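Local coordinates for protein SAM-dependent methyltransferase (Pyrococcus horikoshii, PDB 1WZN) that probably transfers a methyl group from S-adenosylmethionine to an acceptor, and binds the by-product S-adenosylhomocysteine, at residues A[47-52]-A[68-73]. Residues are numbered along the deposited sequence; the frame is centred on the assembly and turned at random.
Sequences DLACGT and GLDLHE. With SAH (S-adenosyl-L-homocysteine), chain F.
D70, the last residue of strand 65-70, reaches across to the turn that follows strand 44-48, where its carboxylate meets the backbone of G51. Its CG lies anti to the backbone N (chi1 -160°), which carries the acid between that turn and the ribose of S-adenosylhomocysteine. CB comes first, 4.0 Å from C50 SG. CG lies 3.3 Å from the ribose O3', and the two oxygens beyond it take different partners. OD2 accepts from G51 N at 2.8 Å, the N-H arriving from above the carboxylate plane, and also from the ribose O3' at 2.6 Å. OD1 accepts from the ribose O2' at 2.7 Å, and on its anti side from the backbone N of H72, which closes an Asx turn. Four bonds thus fix the rotation of the carboxylate, and ND1 of H72 in turn donates to O2' along a nearly straight line (174°). An alanine in place of D70 would probably leave both ribose hydroxyls without their acid partner and G51 N and H72 N without an acceptor, with the G51 turn held less firmly.

The two strands run parallel: L69 N donates to D47 O (3.0 Å), and L69 O accepts from C50 N. On one face of the sheet L48 and L69 touch through their CD2 atoms, 3.9 Å apart. At G51 a side chain would collide with the homocysteine CB, while A49 O accepts from the ligand's amino N. A glycine-containing turn after the first strand and an acid ending the second, gripping both ribose hydroxyls, are the hallmark of the Rossmann-like class I methyltransferase fold.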
ATOM      1  N   ASP A  47       7.627  35.634 -20.850  1.00 13.12           N
ATOM      2  CA  ASP A  47       7.268  34.559 -19.928  1.00 12.89           C
ATOM      3  C   ASP A  47       5.776  34.257 -20.098  1.00 13.10           C
ATOM      4  O   ASP A  47       4.924  35.008 -19.631  1.00 12.68           O
ATOM      5  CB  ASP A  47       7.587  34.971 -18.482  1.00 12.35           C
ATOM      6  CG  ASP A  47       7.358  33.842 -17.493  1.00 13.68           C
ATOM      7  OD1 ASP A  47       7.570  32.673 -17.886  1.00 13.23           O
ATOM      8  OD2 ASP A  47       6.976  34.117 -16.335  1.00 14.37           O
ATOM      9  N   LEU A  48       5.479  33.150 -20.780  1.00 13.12           N
ATOM     10  CA  LEU A  48       4.107  32.727 -21.074  1.00 12.47           C
ATOM     11  C   LEU A  48       3.416  32.039 -19.894  1.00 13.85           C
ATOM     12  O   LEU A  48       4.022  31.217 -19.215  1.00 14.46           O
ATOM     13  CB  LEU A  48       4.121  31.786 -22.289  1.00 13.80           C
ATOM     14  CG  LEU A  48       4.738  32.353 -23.587  1.00 13.79           C
ATOM     15  CD1 LEU A  48       4.891  31.233 -24.617  1.00 16.24           C
ATOM     16  CD2 LEU A  48       3.855  33.453 -24.153  1.00 15.05           C
ATOM     17  N   ALA A  49       2.135  32.356 -19.698  1.00 14.78           N
ATOM     18  CA  ALA A  49       1.335  31.824 -18.588  1.00 14.24           C
ATOM     19  C   ALA A  49       2.121  32.117 -17.317  1.00 14.83           C
ATOM     20  O   ALA A  49       2.391  31.228 -16.508  1.00 14.18           O
ATOM     21  CB  ALA A  49       1.101  30.318 -18.758  1.00 12.18           C
ATOM     22  N   CYS A  50       2.469  33.393 -17.150  1.00 14.08           N
ATOM     23  CA  CYS A  50       3.279  33.853 -16.025  1.00 13.98           C
ATOM     24  C   CYS A  50       2.670  33.811 -14.633  1.00 13.47           C
ATOM     25  O   CYS A  50       3.394  33.969 -13.651  1.00 13.12           O
ATOM     26  CB  CYS A  50       3.775  35.281 -16.292  1.00 15.07           C
ATOM     27  SG  CYS A  50       2.451  36.498 -16.366  1.00 14.62           S
ATOM     28  N   GLY A  51       1.358  33.615 -14.541  1.00 14.53           N
ATOM     29  CA  GLY A  51       0.708  33.559 -13.237  1.00 14.53           C
ATOM     30  C   GLY A  51       0.991  34.781 -12.377  1.00 15.65           C
ATOM     31  O   GLY A  51       0.923  35.909 -12.867  1.00 14.56           O
ATOM     32  N   THR A  52       1.297  34.556 -11.100  1.00 15.37           N
ATOM     33  CA  THR A  52       1.612  35.636 -10.163  1.00 14.06           C
ATOM     34  C   THR A  52       3.034  36.157 -10.373  1.00 14.60           C
ATOM     35  O   THR A  52       3.533  36.977  -9.596  1.00 14.83           O
ATOM     36  CB  THR A  52       1.484  35.178  -8.707  1.00 12.74           C
ATOM     37  OG1 THR A  52       2.457  34.157  -8.447  1.00 14.28           O
ATOM     38  CG2 THR A  52       0.073  34.643  -8.434  1.00 14.16           C
ATOM     39  N   GLY A  68       5.363  39.507 -19.346  1.00 15.08           N
ATOM     40  CA  GLY A  68       4.640  38.348 -18.840  1.00 15.38           C
ATOM     41  C   GLY A  68       3.232  38.322 -19.398  1.00 15.26           C
ATOM     42  O   GLY A  68       2.575  39.356 -19.452  1.00 16.95           O
ATOM     43  N   LEU A  69       2.772  37.148 -19.822  1.00 13.34           N
ATOM     44  CA  LEU A  69       1.434  37.010 -20.387  1.00 13.66           C
ATOM     45  C   LEU A  69       0.641  35.938 -19.646  1.00 13.86           C
ATOM     46  O   LEU A  69       1.148  34.850 -19.388  1.00 15.03           O
ATOM     47  CB  LEU A  69       1.530  36.620 -21.868  1.00 13.54           C
ATOM     48  CG  LEU A  69       0.219  36.286 -22.584  1.00 16.38           C
ATOM     49  CD1 LEU A  69      -0.544  37.564 -22.899  1.00 17.55           C
ATOM     50  CD2 LEU A  69       0.525  35.535 -23.864  1.00 18.45           C
ATOM     51  N   ASP A  70      -0.602  36.245 -19.295  1.00 14.29           N
ATOM     52  CA  ASP A  70      -1.432  35.253 -18.631  1.00 15.28           C
ATOM     53  C   ASP A  70      -2.888  35.432 -19.020  1.00 14.41           C
ATOM     54  O   ASP A  70      -3.353  36.542 -19.291  1.00 13.92           O
ATOM     55  CB  ASP A  70      -1.261  35.310 -17.102  1.00 15.10           C
ATOM     56  CG  ASP A  70      -1.703  34.018 -16.419  1.00 14.42           C
ATOM     57  OD1 ASP A  70      -2.912  33.859 -16.168  1.00 13.56           O
ATOM     58  OD2 ASP A  70      -0.840  33.149 -16.156  1.00 13.60           O
ATOM     59  N   LEU A  71      -3.602  34.316 -19.071  1.00 15.04           N
ATOM     60  CA  LEU A  71      -5.005  34.319 -19.435  1.00 15.81           C
ATOM     61  C   LEU A  71      -5.874  34.981 -18.370  1.00 17.26           C
ATOM     62  O   LEU A  71      -6.887  35.603 -18.687  1.00 17.86           O
ATOM     63  CB  LEU A  71      -5.482  32.874 -19.647  1.00 17.44           C
ATOM     64  CG  LEU A  71      -6.926  32.657 -20.107  1.00 19.10           C
ATOM     65  CD1 LEU A  71      -7.141  33.322 -21.463  1.00 21.73           C
ATOM     66  CD2 LEU A  71      -7.203  31.157 -20.205  1.00 21.11           C
ATOM     67  N   HIS A  72      -5.472  34.862 -17.109  1.00 16.41           N
ATOM     68  CA  HIS A  72      -6.271  35.406 -16.024  1.00 16.10           C
ATOM     69  C   HIS A  72      -5.782  36.683 -15.353  1.00 16.90           C
ATOM     70  O   HIS A  72      -4.694  36.732 -14.776  1.00 15.36           O
ATOM     71  CB  HIS A  72      -6.489  34.317 -14.969  1.00 16.87           C
ATOM     72  CG  HIS A  72      -7.219  33.120 -15.494  1.00 17.52           C
ATOM     73  ND1 HIS A  72      -6.575  31.971 -15.900  1.00 19.61           N
ATOM     74  CD2 HIS A  72      -8.537  32.917 -15.732  1.00 16.78           C
ATOM     75  CE1 HIS A  72      -7.465  31.112 -16.367  1.00 18.93           C
ATOM     76  NE2 HIS A  72      -8.662  31.662 -16.276  1.00 17.47           N
ATOM     77  N   GLU A  73      -6.625  37.705 -15.424  1.00 17.21           N
ATOM     78  CA  GLU A  73      -6.346  39.007 -14.835  1.00 18.48           C
ATOM     79  C   GLU A  73      -6.165  38.885 -13.323  1.00 17.54           C
ATOM     80  O   GLU A  73      -5.410  39.646 -12.716  1.00 15.12           O
ATOM     81  CB  GLU A  73      -7.504  39.960 -15.144  1.00 21.91           C
ATOM     82  CG  GLU A  73      -7.243  41.406 -14.778  1.00 27.54           C
ATOM     83  CD  GLU A  73      -6.000  41.948 -15.455  1.00 28.58           C
ATOM     84  OE1 GLU A  73      -5.858  41.766 -16.682  1.00 30.43           O
ATOM     85  OE2 GLU A  73      -5.167  42.557 -14.756  1.00 32.51           O
TER
HETATM   86  N   SAH F1001       4.407  30.417 -14.542  1.00 16.53           N
HETATM   87  CA  SAH F1001       3.764  30.617 -13.173  1.00 16.95           C
HETATM   88  CB  SAH F1001       2.375  30.068 -13.000  1.00 18.90           C
HETATM   89  CG  SAH F1001       2.089  28.582 -13.143  1.00 17.92           C
HETATM   90  SD  SAH F1001       0.259  28.395 -12.940  1.00 17.57           S
HETATM   91  C   SAH F1001       4.779  29.989 -12.115  1.00 18.08           C
HETATM   92  O   SAH F1001       5.843  29.473 -12.505  1.00 17.25           O
HETATM   93  OXT SAH F1001       4.418  30.074 -10.875  1.00 20.54           O
HETATM   94  C5' SAH F1001      -0.330  28.100 -14.563  1.00 16.16           C
HETATM   95  C4' SAH F1001      -0.745  29.471 -15.290  1.00 15.87           C
HETATM   96  O4' SAH F1001      -1.223  29.019 -16.562  1.00 17.24           O
HETATM   97  C3' SAH F1001      -1.916  30.212 -14.688  1.00 17.57           C
HETATM   98  O3' SAH F1001      -1.520  31.519 -14.270  1.00 16.94           O
HETATM   99  C2' SAH F1001      -2.991  30.188 -15.852  1.00 15.43           C
HETATM  100  O2' SAH F1001      -3.819  31.344 -15.851  1.00 18.24           O
HETATM  101  C1' SAH F1001      -2.120  30.045 -17.087  1.00 15.89           C
HETATM  102  N9  SAH F1001      -2.690  29.578 -18.209  1.00 17.41           N
HETATM  103  C8  SAH F1001      -3.351  28.396 -18.513  1.00 17.36           C
HETATM  104  N7  SAH F1001      -3.771  28.292 -19.731  1.00 17.55           N
HETATM  105  C5  SAH F1001      -3.371  29.512 -20.343  1.00 17.74           C
HETATM  106  C6  SAH F1001      -3.541  29.997 -21.683  1.00 17.62           C
HETATM  107  N6  SAH F1001      -4.164  29.310 -22.651  1.00 17.64           N
HETATM  108  N1  SAH F1001      -3.010  31.249 -21.917  1.00 15.44           N
HETATM  109  C2  SAH F1001      -2.370  31.980 -20.959  1.00 17.18           C
HETATM  110  N3  SAH F1001      -2.187  31.546 -19.663  1.00 16.44           N
HETATM  111  C4  SAH F1001      -2.711  30.312 -19.428  1.00 16.93           C